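Protein spaetzle C-106 (PDB 4LXR) acts as a disulfide-linked dimeric cytokine that binds the Toll receptor and activates Toll signalling in dorsal-ventral patterning of the embryo and in antifungal immunity. Local coordinates at residues C[44-48]-C[68-72]; C[63-69]-C[101-105]. All coordinates share one frame; numbering follows the deposited sequence.

Contact 1 (C[44-48]-C[68-72]); sequences IEECE and CKQHY
The side-chain amide of Q70 is gripped at both ends, and it makes both hydrogen bonds of this contact. Its OE1 accepts the backbone N-H of C47, with OE1 2.9 Å from C47 N. The bond is fairly straight, and the donor lies tilted from the plane of the amide carbonyl. On the other end, NE2 donates to two backbone carbonyls. One N-H goes across to O of E45 at 3.0 Å from NE2, and it approaches in the plane of that carbonyl. The second turns back to O of H71, 3.1 Å from NE2, within the strand of Q70. Both acceptors lie close to the amide plane, which fixes the rotation of the group. CG of Q70 stands anti to the backbone N (chi1 180°), and a bend at chi2 (67°) swings the amide against 44-48.

Segments 44-47 and 68-72 run nearly antiparallel, their directions 156° apart, but their strands belong to different two-stranded sheets. Between them it is the Q70 side chain, not a backbone ladder, that bonds the backbone of 44-48. The fold is that of the cystine-knot growth factors, and two of its disulfides leave from this place: C47 bonds to C99, and C68 to C10.

C47 points at the opposite strand, and its SG rests 3.4 Å from O of K69. The backbone of E46 passes close by the amide, with its CA 3.2 Å from OE1 of Q70. CB of E46 also touches OE1, while the extended chain leads its carboxylate on from there. The carboxylate of E45 serves other partners: R14 and the backbone N of C99 in the same chain, and K100 of the second subunit. K69 sends its amine to E6 of the second subunit.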
# COMPACT_ATOMS: atom_id res chain seq x y z
N ILE C 44 9.27 24.99 12.86
CA ILE C 44 8.96 24.62 11.49
C ILE C 44 10.23 24.18 10.79
O ILE C 44 11.33 24.52 11.22
CB ILE C 44 8.35 25.80 10.73
CG1 ILE C 44 9.39 26.90 10.52
CG2 ILE C 44 7.15 26.34 11.47
CD1 ILE C 44 8.85 28.13 9.83
N GLU C 45 10.08 23.41 9.72
CA GLU C 45 11.20 23.09 8.85
C GLU C 45 10.86 23.45 7.42
O GLU C 45 9.85 22.99 6.89
CB GLU C 45 11.58 21.61 8.95
CG GLU C 45 12.81 21.24 8.12
CD GLU C 45 13.29 19.83 8.38
OE1 GLU C 45 13.36 19.02 7.43
OE2 GLU C 45 13.58 19.54 9.56
N GLU C 46 11.70 24.28 6.81
CA GLU C 46 11.47 24.74 5.43
C GLU C 46 12.62 24.35 4.54
O GLU C 46 13.76 24.38 4.97
CB GLU C 46 11.33 26.26 5.37
CG GLU C 46 10.02 26.79 5.89
CD GLU C 46 9.91 28.29 5.72
OE1 GLU C 46 10.88 29.00 6.07
OE2 GLU C 46 8.86 28.76 5.22
N CYS C 47 12.32 23.99 3.29
CA CYS C 47 13.35 23.73 2.31
C CYS C 47 14.21 24.99 2.14
O CYS C 47 13.68 26.10 2.05
CB CYS C 47 12.75 23.31 0.96
SG CYS C 47 11.83 21.74 0.98
N GLU C 48 15.53 24.81 2.10
CA GLU C 48 16.45 25.94 1.96
C GLU C 48 16.27 26.62 0.61
O GLU C 48 16.45 27.83 0.49
CB GLU C 48 17.91 25.51 2.17
CG GLU C 48 18.86 26.66 2.48
CD GLU C 48 20.32 26.24 2.54
OE1 GLU C 48 20.79 25.83 3.63
OE2 GLU C 48 20.99 26.32 1.49
N CYS C 68 13.68 18.48 -4.36
CA CYS C 68 13.35 18.73 -2.97
C CYS C 68 11.96 19.37 -2.89
O CYS C 68 11.67 20.35 -3.58
CB CYS C 68 14.43 19.59 -2.31
SG CYS C 68 15.99 18.66 -2.05
N LYS C 69 11.10 18.81 -2.05
CA LYS C 69 9.74 19.30 -1.89
C LYS C 69 9.44 19.67 -0.45
O LYS C 69 9.89 19.01 0.49
CB LYS C 69 8.73 18.26 -2.36
CG LYS C 69 8.89 17.89 -3.82
CD LYS C 69 8.70 19.10 -4.71
CE LYS C 69 7.55 18.88 -5.65
NZ LYS C 69 7.71 17.56 -6.32
N GLN C 70 8.66 20.74 -0.29
CA GLN C 70 8.23 21.19 1.02
C GLN C 70 7.05 20.34 1.50
O GLN C 70 6.08 20.17 0.78
CB GLN C 70 7.81 22.66 0.95
CG GLN C 70 7.34 23.22 2.28
CD GLN C 70 8.46 23.30 3.30
OE1 GLN C 70 9.46 23.99 3.08
NE2 GLN C 70 8.31 22.58 4.40
N HIS C 71 7.14 19.82 2.72
CA HIS C 71 5.99 19.13 3.31
C HIS C 71 5.35 19.90 4.45
O HIS C 71 6.00 20.69 5.14
CB HIS C 71 6.36 17.74 3.79
CG HIS C 71 6.24 16.70 2.73
ND1 HIS C 71 5.70 15.46 2.95
CD2 HIS C 71 6.59 16.74 1.42
CE1 HIS C 71 5.73 14.76 1.83
NE2 HIS C 71 6.26 15.52 0.88
N TYR C 72 4.06 19.63 4.64
CA TYR C 72 3.25 20.39 5.58
C TYR C 72 2.48 19.50 6.56
O TYR C 72 2.16 18.34 6.27
CB TYR C 72 2.25 21.27 4.82
CG TYR C 72 2.89 22.30 3.90
CD1 TYR C 72 3.25 23.55 4.38
CD2 TYR C 72 3.12 22.02 2.56
CE1 TYR C 72 3.83 24.50 3.54
CE2 TYR C 72 3.70 22.96 1.72
CZ TYR C 72 4.05 24.20 2.21
OH TYR C 72 4.62 25.14 1.39

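Contact 2 (C[63-69]-C[101-105]); sequences SYNPICK and CALKT
The ends of the antiparallel strands 67-73 and 95-102 meet here, where I67 and A102 form a hydrogen-bonded pair. N of A102 lies 2.8 Å from O of I67 in an almost straight bond. N of I67 returns a longer one to O of A102, at 3.2 Å. C68 and C101 make the adjoining non-hydrogen-bonded pair. In this cystine-knot domain C101 is disulfide-bonded to C54.

Beyond the paired strands, a water bridges O of N65 and O of A102. The next direct bond joins N of K104 to O of Y64, 2.8 Å apart. K104 centres an inverse gamma turn, and T105, its last residue, meets the Y64 ring. CB of T105 sits over one face in a CH-pi contact, 3.8 Å from the ring centroid and offset toward the rim. OG1 of T105, anti to its own backbone N (chi1 -180°), lies near OH of Y64.

P66 packs its CB on SG of C101 at 3.7 Å and its CG on CD2 of L103. CG of K69 lies against CB of A102. The second subunit packs on A102 through F8 and on L103 through L9.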
# COMPACT_ATOMS: atom_id res chain seq x y z
N SER C 63 14.69 9.27 -15.35
CA SER C 63 13.30 9.74 -15.30
C SER C 63 12.86 10.06 -13.86
O SER C 63 11.82 10.69 -13.67
CB SER C 63 12.35 8.71 -15.92
OG SER C 63 12.29 7.53 -15.13
N TYR C 64 13.64 9.65 -12.86
CA TYR C 64 13.24 9.92 -11.47
C TYR C 64 13.26 11.41 -11.13
O TYR C 64 12.56 11.84 -10.22
CB TYR C 64 14.09 9.15 -10.45
CG TYR C 64 13.73 7.70 -10.28
CD1 TYR C 64 13.05 6.99 -11.27
CD2 TYR C 64 14.06 7.03 -9.11
CE1 TYR C 64 12.74 5.65 -11.11
CE2 TYR C 64 13.74 5.71 -8.93
CZ TYR C 64 13.09 5.03 -9.93
OH TYR C 64 12.81 3.70 -9.75
N ASN C 65 14.06 12.19 -11.88
CA ASN C 65 14.18 13.63 -11.68
C ASN C 65 14.04 14.10 -10.23
O ASN C 65 13.10 14.81 -9.90
CB ASN C 65 13.18 14.38 -12.56
CG ASN C 65 13.48 15.87 -12.63
OD1 ASN C 65 12.58 16.70 -12.80
ND2 ASN C 65 14.76 16.21 -12.50
N PRO C 66 14.98 13.69 -9.35
CA PRO C 66 14.78 13.98 -7.93
C PRO C 66 14.73 15.47 -7.61
O PRO C 66 15.56 16.24 -8.09
CB PRO C 66 15.98 13.30 -7.27
CG PRO C 66 16.33 12.18 -8.24
CD PRO C 66 16.15 12.84 -9.58
N ILE C 67 13.74 15.88 -6.81
CA ILE C 67 13.53 17.29 -6.47
C ILE C 67 13.18 17.43 -5.00
O ILE C 67 12.46 16.60 -4.44
CB ILE C 67 12.37 17.90 -7.32
CG1 ILE C 67 12.68 17.82 -8.81
CG2 ILE C 67 12.15 19.36 -6.95
CD1 ILE C 67 13.86 18.68 -9.23
N CYS C 68 13.68 18.48 -4.36
CA CYS C 68 13.35 18.73 -2.97
C CYS C 68 11.96 19.37 -2.89
O CYS C 68 11.67 20.35 -3.58
CB CYS C 68 14.43 19.59 -2.31
SG CYS C 68 15.99 18.66 -2.05
N LYS C 69 11.10 18.81 -2.05
CA LYS C 69 9.74 19.30 -1.89
C LYS C 69 9.44 19.67 -0.45
O LYS C 69 9.89 19.01 0.49
CB LYS C 69 8.73 18.26 -2.36
CG LYS C 69 8.89 17.89 -3.82
CD LYS C 69 8.70 19.10 -4.71
CE LYS C 69 7.55 18.88 -5.65
NZ LYS C 69 7.71 17.56 -6.32
N CYS C 101 13.09 14.60 -0.39
CA CYS C 101 13.42 14.40 -1.79
C CYS C 101 12.37 13.52 -2.43
O CYS C 101 12.14 12.40 -2.00
CB CYS C 101 14.81 13.77 -1.92
SG CYS C 101 15.28 13.47 -3.63
N ALA C 102 11.73 14.05 -3.46
CA ALA C 102 10.67 13.33 -4.16
C ALA C 102 11.21 12.69 -5.44
O ALA C 102 11.91 13.34 -6.21
CB ALA C 102 9.53 14.28 -4.48
N LEU C 103 10.90 11.42 -5.65
CA LEU C 103 11.30 10.72 -6.86
C LEU C 103 10.08 10.51 -7.75
O LEU C 103 9.05 10.05 -7.28
CB LEU C 103 11.92 9.37 -6.51
CG LEU C 103 12.99 9.38 -5.41
CD1 LEU C 103 13.33 7.96 -4.99
CD2 LEU C 103 14.24 10.13 -5.85
N LYS C 104 10.18 10.84 -9.04
CA LYS C 104 9.11 10.55 -9.99
C LYS C 104 9.18 9.10 -10.47
O LYS C 104 9.72 8.81 -11.53
CB LYS C 104 9.16 11.49 -11.19
CG LYS C 104 8.07 12.54 -11.22
CD LYS C 104 8.43 13.73 -10.34
CE LYS C 104 7.31 14.76 -10.33
NZ LYS C 104 6.91 15.18 -11.70
N THR C 105 8.68 8.18 -9.65
CA THR C 105 8.57 6.79 -10.03
C THR C 105 7.32 6.24 -9.40
O THR C 105 6.75 6.88 -8.52
CB THR C 105 9.72 5.95 -9.49
OG1 THR C 105 9.56 4.59 -9.92
CG2 THR C 105 9.73 6.00 -7.98
O HOH W 1 10.18 7.29 -13.42
O HOH W 2 10.68 14.45 -8.41

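How the contacts relate
Strand 67-73 serves both contacts, which share C68 and K69. Contact 2 pairs one end of it with its sheet neighbour, strand 95-102, and follows the two chains past the paired region. Contact 1 joins the same strand to 43-47, a member of the other sheet. The chemistry differs accordingly. Contact 2 is the larger and partly buried, and combines backbone ladder bonds with apolar, aromatic and water-mediated contacts. Contact 1 is a smaller surface contact, nearer the centre of the chain, and has its hydrogen bonds from one side-chain amide. Three intrachain disulfides pass through them: C47 in contact 1, C101 in contact 2 and C68 in both. Each also touches the second subunit.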